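Long-range contact in putative 2-dehydro-3-deoxygalactonokinase (Sinorhizobium meliloti, PDB 3T69), which probably phosphorylates 2-dehydro-3-deoxy-D-galactonate with ATP, a step in the breakdown of galactose by the DeLey-Doudoroff pathway: residues 143-155 with 261-274. Residues are numbered along the deposited sequence; the frame is centred on the assembly and turned at random.
Sequences SHLVCMPGTHSKW and GVCLVGSGGLGTLY
P149 sets its CB over one face of the Y274 ring, 3.5 Å from the centroid and 12° off the normal, a CH-pi contact. P149 CD meets L264 CD1 at 3.6 Å, the side chains crossing at about a right angle. On the same side of the sheet C147, its SG turned anti to the backbone N (chi1 158°), sets the sulfur 3.7 Å from L264 CD1 and oblique to the Y274 ring. The tyrosine hydroxyl is held by E248 and T171; E248 also binds S153 OG and W155 NE1. Replacing Y274 with an alanine would probably uncover P149 CB and leave E248 OE1 and T171 OG1 without the hydroxyl they share. Beside this packing, strands 143-148 and 261-264 run parallel in a mixed sheet, and 261-264 passes through G266 and S267 into helix 268-280, a strand-turn-helix consistent with an ASKHA-type nucleotide-binding domain. Three backbone hydrogen bonds join the two segments, among them C263 N to L145 O (3.0 Å). V146, pointing to the other face from C147, brings CG1 to 3.5 Å from V265 CG2. The margins are looser: H144 ND1 stands 4.2 Å from C263 SG, and solvent-exposed L270 lays CD2 3.7 Å from G150 N.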
ATOM      1  N   SER B 143     -23.536  19.871  13.461  1.00 75.05           N
ATOM      2  CA  SER B 143     -22.597  19.145  12.602  1.00 73.43           C
ATOM      3  C   SER B 143     -21.189  19.022  13.136  1.00 72.21           C
ATOM      4  O   SER B 143     -20.549  20.009  13.513  1.00 72.54           O
ATOM      5  CB  SER B 143     -22.589  19.720  11.192  1.00 73.78           C
ATOM      6  OG  SER B 143     -23.792  19.366  10.528  1.00 73.93           O
ATOM      7  N   HIS B 144     -20.713  17.787  13.187  1.00 70.40           N
ATOM      8  CA  HIS B 144     -19.318  17.531  13.507  1.00 68.62           C
ATOM      9  C   HIS B 144     -18.681  16.705  12.397  1.00 66.31           C
ATOM     10  O   HIS B 144     -19.376  16.072  11.584  1.00 66.83           O
ATOM     11  CB  HIS B 144     -19.176  16.859  14.873  1.00 68.95           C
ATOM     12  CG  HIS B 144     -19.846  17.607  15.987  1.00 72.31           C
ATOM     13  ND1 HIS B 144     -19.348  18.788  16.501  1.00 74.78           N
ATOM     14  CD2 HIS B 144     -20.978  17.340  16.688  1.00 74.72           C
ATOM     15  CE1 HIS B 144     -20.141  19.214  17.471  1.00 76.00           C
ATOM     16  NE2 HIS B 144     -21.137  18.353  17.604  1.00 76.30           N
ATOM     17  N   LEU B 145     -17.360  16.750  12.347  1.00 63.12           N
ATOM     18  CA  LEU B 145     -16.577  15.876  11.496  1.00 60.19           C
ATOM     19  C   LEU B 145     -15.534  15.176  12.365  1.00 57.47           C
ATOM     20  O   LEU B 145     -14.577  15.776  12.809  1.00 56.73           O
ATOM     21  CB  LEU B 145     -15.952  16.693  10.350  1.00 60.59           C
ATOM     22  CG  LEU B 145     -14.883  16.172   9.374  1.00 61.09           C
ATOM     23  CD1 LEU B 145     -15.205  14.779   8.797  1.00 59.62           C
ATOM     24  CD2 LEU B 145     -14.694  17.221   8.245  1.00 59.90           C
ATOM     25  N   VAL B 146     -15.743  13.890  12.591  1.00 54.63           N
ATOM     26  CA  VAL B 146     -14.930  13.136  13.513  1.00 51.76           C
ATOM     27  C   VAL B 146     -13.991  12.199  12.771  1.00 50.74           C
ATOM     28  O   VAL B 146     -14.423  11.440  11.899  1.00 50.73           O
ATOM     29  CB  VAL B 146     -15.847  12.281  14.401  1.00 51.91           C
ATOM     30  CG1 VAL B 146     -15.084  11.587  15.497  1.00 48.92           C
ATOM     31  CG2 VAL B 146     -17.019  13.129  14.982  1.00 52.86           C
ATOM     32  N   CYS B 147     -12.718  12.223  13.146  1.00 49.29           N
ATOM     33  CA  CYS B 147     -11.699  11.374  12.557  1.00 47.85           C
ATOM     34  C   CYS B 147     -11.372  10.334  13.552  1.00 48.01           C
ATOM     35  O   CYS B 147     -11.021  10.666  14.671  1.00 48.12           O
ATOM     36  CB  CYS B 147     -10.435  12.188  12.208  1.00 47.61           C
ATOM     37  SG  CYS B 147      -8.837  11.296  12.045  1.00 45.24           S
ATOM     38  N   MET B 148     -11.446   9.061  13.149  1.00 48.07           N
ATOM     39  CA  MET B 148     -11.198   7.960  14.084  1.00 47.06           C
ATOM     40  C   MET B 148     -10.079   7.039  13.602  1.00 46.90           C
ATOM     41  O   MET B 148     -10.356   5.998  13.079  1.00 47.49           O
ATOM     42  CB  MET B 148     -12.520   7.177  14.355  1.00 47.17           C
ATOM     43  CG  MET B 148     -13.774   8.095  14.539  1.00 44.44           C
ATOM     44  SD  MET B 148     -15.407   7.356  14.681  1.00 40.16           S
ATOM     45  CE  MET B 148     -14.977   6.268  16.015  1.00 34.86           C
ATOM     46  N   PRO B 149      -8.799   7.412  13.817  1.00 47.01           N
ATOM     47  CA  PRO B 149      -7.613   6.691  13.328  1.00 45.81           C
ATOM     48  C   PRO B 149      -7.597   5.273  13.824  1.00 45.18           C
ATOM     49  O   PRO B 149      -8.406   4.972  14.653  1.00 44.51           O
ATOM     50  CB  PRO B 149      -6.473   7.444  13.995  1.00 45.83           C
ATOM     51  CG  PRO B 149      -7.091   8.074  15.223  1.00 45.88           C
ATOM     52  CD  PRO B 149      -8.403   8.530  14.696  1.00 47.19           C
ATOM     53  N   GLY B 150      -6.644   4.448  13.339  1.00 45.19           N
ATOM     54  CA  GLY B 150      -6.449   3.005  13.675  1.00 43.85           C
ATOM     55  C   GLY B 150      -5.996   2.195  12.435  1.00 43.65           C
ATOM     56  O   GLY B 150      -5.699   2.764  11.411  1.00 42.72           O
ATOM     57  N   THR B 151      -5.932   0.867  12.512  1.00 43.63           N
ATOM     58  CA  THR B 151      -5.753   0.054  11.303  1.00 44.33           C
ATOM     59  C   THR B 151      -6.543   0.590  10.103  1.00 44.77           C
ATOM     60  O   THR B 151      -6.000   0.712   9.010  1.00 44.68           O
ATOM     61  CB  THR B 151      -6.248  -1.361  11.518  1.00 44.08           C
ATOM     62  OG1 THR B 151      -5.616  -1.895  12.678  1.00 46.92           O
ATOM     63  CG2 THR B 151      -5.880  -2.207  10.357  1.00 43.30           C
ATOM     64  N   HIS B 152      -7.836   0.861  10.311  1.00 45.17           N
ATOM     65  CA  HIS B 152      -8.690   1.475   9.309  1.00 45.99           C
ATOM     66  C   HIS B 152      -9.187   2.816   9.882  1.00 46.44           C
ATOM     67  O   HIS B 152      -9.770   2.869  10.948  1.00 47.04           O
ATOM     68  CB  HIS B 152      -9.907   0.594   8.954  1.00 45.79           C
ATOM     69  CG  HIS B 152      -9.571  -0.739   8.334  1.00 46.00           C
ATOM     70  ND1 HIS B 152     -10.461  -1.797   8.339  1.00 44.80           N
ATOM     71  CD2 HIS B 152      -8.470  -1.182   7.682  1.00 46.03           C
ATOM     72  CE1 HIS B 152      -9.918  -2.836   7.725  1.00 46.34           C
ATOM     73  NE2 HIS B 152      -8.701  -2.498   7.337  1.00 48.52           N
ATOM     74  N   SER B 153      -8.958   3.916   9.199  1.00 46.21           N
ATOM     75  CA  SER B 153      -9.214   5.167   9.870  1.00 46.44           C
ATOM     76  C   SER B 153     -10.564   5.705   9.421  1.00 45.44           C
ATOM     77  O   SER B 153     -10.817   5.856   8.248  1.00 45.88           O
ATOM     78  CB  SER B 153      -8.065   6.143   9.616  1.00 46.59           C
ATOM     79  OG  SER B 153      -8.464   7.445   9.986  1.00 49.51           O
ATOM     80  N   LYS B 154     -11.461   5.973  10.341  1.00 44.19           N
ATOM     81  CA  LYS B 154     -12.764   6.411   9.894  1.00 43.38           C
ATOM     82  C   LYS B 154     -12.951   7.942   9.918  1.00 43.63           C
ATOM     83  O   LYS B 154     -12.517   8.606  10.869  1.00 44.76           O
ATOM     84  CB  LYS B 154     -13.829   5.661  10.695  1.00 42.75           C
ATOM     85  CG  LYS B 154     -14.393   4.455   9.950  1.00 40.03           C
ATOM     86  CD  LYS B 154     -13.677   3.144  10.112  1.00 34.57           C
ATOM     87  CE  LYS B 154     -13.939   2.417   8.837  1.00 35.35           C
ATOM     88  NZ  LYS B 154     -13.782   0.953   8.816  1.00 40.29           N
ATOM     89  N   TRP B 155     -13.556   8.508   8.882  1.00 43.35           N
ATOM     90  CA  TRP B 155     -13.924   9.939   8.896  1.00 44.51           C
ATOM     91  C   TRP B 155     -15.443  10.082   8.786  1.00 45.15           C
ATOM     92  O   TRP B 155     -16.027   9.701   7.782  1.00 44.86           O
ATOM     93  CB  TRP B 155     -13.213  10.723   7.786  1.00 44.26           C
ATOM     94  CG  TRP B 155     -11.724  11.022   8.139  1.00 45.64           C
ATOM     95  CD1 TRP B 155     -10.713  10.109   8.303  1.00 44.91           C
ATOM     96  CD2 TRP B 155     -11.132  12.303   8.357  1.00 43.72           C
ATOM     97  NE1 TRP B 155      -9.540  10.735   8.615  1.00 43.87           N
ATOM     98  CE2 TRP B 155      -9.766  12.086   8.652  1.00 45.39           C
ATOM     99  CE3 TRP B 155     -11.628  13.608   8.359  1.00 43.43           C
ATOM    100  CZ2 TRP B 155      -8.885  13.139   8.944  1.00 45.94           C
ATOM    101  CZ3 TRP B 155     -10.770  14.653   8.643  1.00 45.30           C
ATOM    102  CH2 TRP B 155      -9.398  14.415   8.921  1.00 46.07           C
ATOM    103  N   GLY B 261     -11.279  22.396  12.490  1.00 72.06           N
ATOM    104  CA  GLY B 261     -12.687  22.102  12.361  1.00 69.64           C
ATOM    105  C   GLY B 261     -12.957  20.614  12.423  1.00 68.22           C
ATOM    106  O   GLY B 261     -14.006  20.168  11.893  1.00 68.15           O
ATOM    107  N   VAL B 262     -12.032  19.850  13.050  1.00 65.72           N
ATOM    108  CA  VAL B 262     -12.241  18.396  13.263  1.00 63.55           C
ATOM    109  C   VAL B 262     -12.080  17.903  14.694  1.00 62.86           C
ATOM    110  O   VAL B 262     -11.251  18.413  15.444  1.00 62.03           O
ATOM    111  CB  VAL B 262     -11.405  17.474  12.292  1.00 63.19           C
ATOM    112  CG1 VAL B 262     -11.125  18.189  10.980  1.00 62.63           C
ATOM    113  CG2 VAL B 262     -10.115  16.951  12.933  1.00 60.65           C
ATOM    114  N   CYS B 263     -12.866  16.878  15.028  1.00 62.10           N
ATOM    115  CA  CYS B 263     -12.852  16.232  16.343  1.00 62.29           C
ATOM    116  C   CYS B 263     -12.190  14.867  16.296  1.00 61.25           C
ATOM    117  O   CYS B 263     -12.777  13.900  15.823  1.00 61.48           O
ATOM    118  CB  CYS B 263     -14.281  16.082  16.885  1.00 62.56           C
ATOM    119  SG  CYS B 263     -15.293  17.628  16.678  1.00 67.75           S
ATOM    120  N   LEU B 264     -10.966  14.785  16.801  1.00 59.73           N
ATOM    121  CA  LEU B 264     -10.239  13.527  16.809  1.00 58.24           C
ATOM    122  C   LEU B 264     -10.635  12.715  18.002  1.00 57.68           C
ATOM    123  O   LEU B 264     -10.563  13.210  19.114  1.00 57.87           O
ATOM    124  CB  LEU B 264      -8.731  13.771  16.870  1.00 57.79           C
ATOM    125  CG  LEU B 264      -7.845  12.534  16.923  1.00 56.92           C
ATOM    126  CD1 LEU B 264      -7.736  11.986  15.532  1.00 56.86           C
ATOM    127  CD2 LEU B 264      -6.451  12.865  17.462  1.00 58.53           C
ATOM    128  N   VAL B 265     -11.048  11.471  17.759  1.00 57.41           N
ATOM    129  CA  VAL B 265     -11.260  10.442  18.779  1.00 56.54           C
ATOM    130  C   VAL B 265     -10.120   9.474  18.658  1.00 57.04           C
ATOM    131  O   VAL B 265      -9.973   8.852  17.622  1.00 58.13           O
ATOM    132  CB  VAL B 265     -12.535   9.637  18.482  1.00 56.27           C
ATOM    133  CG1 VAL B 265     -12.629   8.408  19.374  1.00 54.72           C
ATOM    134  CG2 VAL B 265     -13.789  10.528  18.584  1.00 56.36           C
ATOM    135  N   GLY B 266      -9.301   9.330  19.687  1.00 57.59           N
ATOM    136  CA  GLY B 266      -8.236   8.328  19.672  1.00 58.25           C
ATOM    137  C   GLY B 266      -7.495   8.287  20.989  1.00 59.60           C
ATOM    138  O   GLY B 266      -7.731   9.117  21.884  1.00 59.69           O
ATOM    139  N   SER B 267      -6.599   7.319  21.131  1.00 60.68           N
ATOM    140  CA  SER B 267      -5.846   7.215  22.357  1.00 61.97           C
ATOM    141  C   SER B 267      -4.336   7.177  22.092  1.00 62.34           C
ATOM    142  O   SER B 267      -3.917   7.029  20.946  1.00 62.67           O
ATOM    143  CB  SER B 267      -6.295   5.965  23.097  1.00 62.33           C
ATOM    144  OG  SER B 267      -5.426   4.872  22.816  1.00 64.68           O
ATOM    145  N   GLY B 268      -3.537   7.307  23.158  1.00 62.67           N
ATOM    146  CA  GLY B 268      -2.120   6.921  23.154  1.00 62.55           C
ATOM    147  C   GLY B 268      -1.297   7.399  21.963  1.00 62.58           C
ATOM    148  O   GLY B 268      -1.491   8.523  21.475  1.00 62.50           O
ATOM    149  N   GLY B 269      -0.384   6.539  21.493  1.00 62.22           N
ATOM    150  CA  GLY B 269       0.604   6.920  20.465  1.00 61.71           C
ATOM    151  C   GLY B 269      -0.027   7.541  19.227  1.00 61.40           C
ATOM    152  O   GLY B 269       0.184   8.738  18.916  1.00 61.34           O
ATOM    153  N   LEU B 270      -0.846   6.729  18.555  1.00 60.62           N
ATOM    154  CA  LEU B 270      -1.526   7.112  17.327  1.00 59.85           C
ATOM    155  C   LEU B 270      -2.357   8.386  17.454  1.00 60.08           C
ATOM    156  O   LEU B 270      -2.454   9.183  16.493  1.00 60.28           O
ATOM    157  CB  LEU B 270      -2.403   5.959  16.865  1.00 59.91           C
ATOM    158  CG  LEU B 270      -2.962   5.926  15.438  1.00 59.15           C
ATOM    159  CD1 LEU B 270      -1.939   6.188  14.373  1.00 55.51           C
ATOM    160  CD2 LEU B 270      -3.527   4.552  15.261  1.00 61.33           C
ATOM    161  N   GLY B 271      -2.962   8.578  18.628  1.00 59.75           N
ATOM    162  CA  GLY B 271      -3.732   9.785  18.909  1.00 58.86           C
ATOM    163  C   GLY B 271      -2.854  11.013  18.784  1.00 58.80           C
ATOM    164  O   GLY B 271      -3.222  11.975  18.083  1.00 58.98           O
ATOM    165  N   THR B 272      -1.692  10.974  19.450  1.00 58.36           N
ATOM    166  CA  THR B 272      -0.709  12.070  19.410  1.00 57.84           C
ATOM    167  C   THR B 272      -0.332  12.316  17.940  1.00 56.97           C
ATOM    168  O   THR B 272      -0.655  13.392  17.360  1.00 57.02           O
ATOM    169  CB  THR B 272       0.539  11.774  20.322  1.00 58.26           C
ATOM    170  OG1 THR B 272       0.150  11.777  21.707  1.00 59.64           O
ATOM    171  CG2 THR B 272       1.635  12.811  20.135  1.00 58.08           C
ATOM    172  N   LEU B 273       0.278  11.299  17.333  1.00 55.49           N
ATOM    173  CA  LEU B 273       0.580  11.282  15.892  1.00 54.13           C
ATOM    174  C   LEU B 273      -0.454  11.971  14.978  1.00 52.77           C
ATOM    175  O   LEU B 273      -0.090  12.801  14.147  1.00 52.52           O
ATOM    176  CB  LEU B 273       0.793   9.848  15.448  1.00 54.32           C
ATOM    177  CG  LEU B 273       1.806   9.605  14.324  1.00 56.93           C
ATOM    178  CD1 LEU B 273       3.165  10.252  14.629  1.00 57.90           C
ATOM    179  CD2 LEU B 273       1.981   8.084  14.126  1.00 58.06           C
ATOM    180  N   TYR B 274      -1.740  11.674  15.144  1.00 51.47           N
ATOM    181  CA  TYR B 274      -2.745  12.344  14.334  1.00 50.73           C
ATOM    182  C   TYR B 274      -3.032  13.812  14.648  1.00 51.93           C
ATOM    183  O   TYR B 274      -3.374  14.587  13.736  1.00 51.15           O
ATOM    184  CB  TYR B 274      -4.058  11.556  14.298  1.00 50.65           C
ATOM    185  CG  TYR B 274      -4.124  10.472  13.233  1.00 46.77           C
ATOM    186  CD1 TYR B 274      -4.899  10.638  12.086  1.00 44.17           C
ATOM    187  CD2 TYR B 274      -3.417   9.292  13.368  1.00 42.28           C
ATOM    188  CE1 TYR B 274      -4.980   9.629  11.087  1.00 39.02           C
ATOM    189  CE2 TYR B 274      -3.497   8.288  12.384  1.00 40.45           C
ATOM    190  CZ  TYR B 274      -4.265   8.475  11.254  1.00 38.62           C
ATOM    191  OH  TYR B 274      -4.336   7.476  10.311  1.00 40.13           O
TER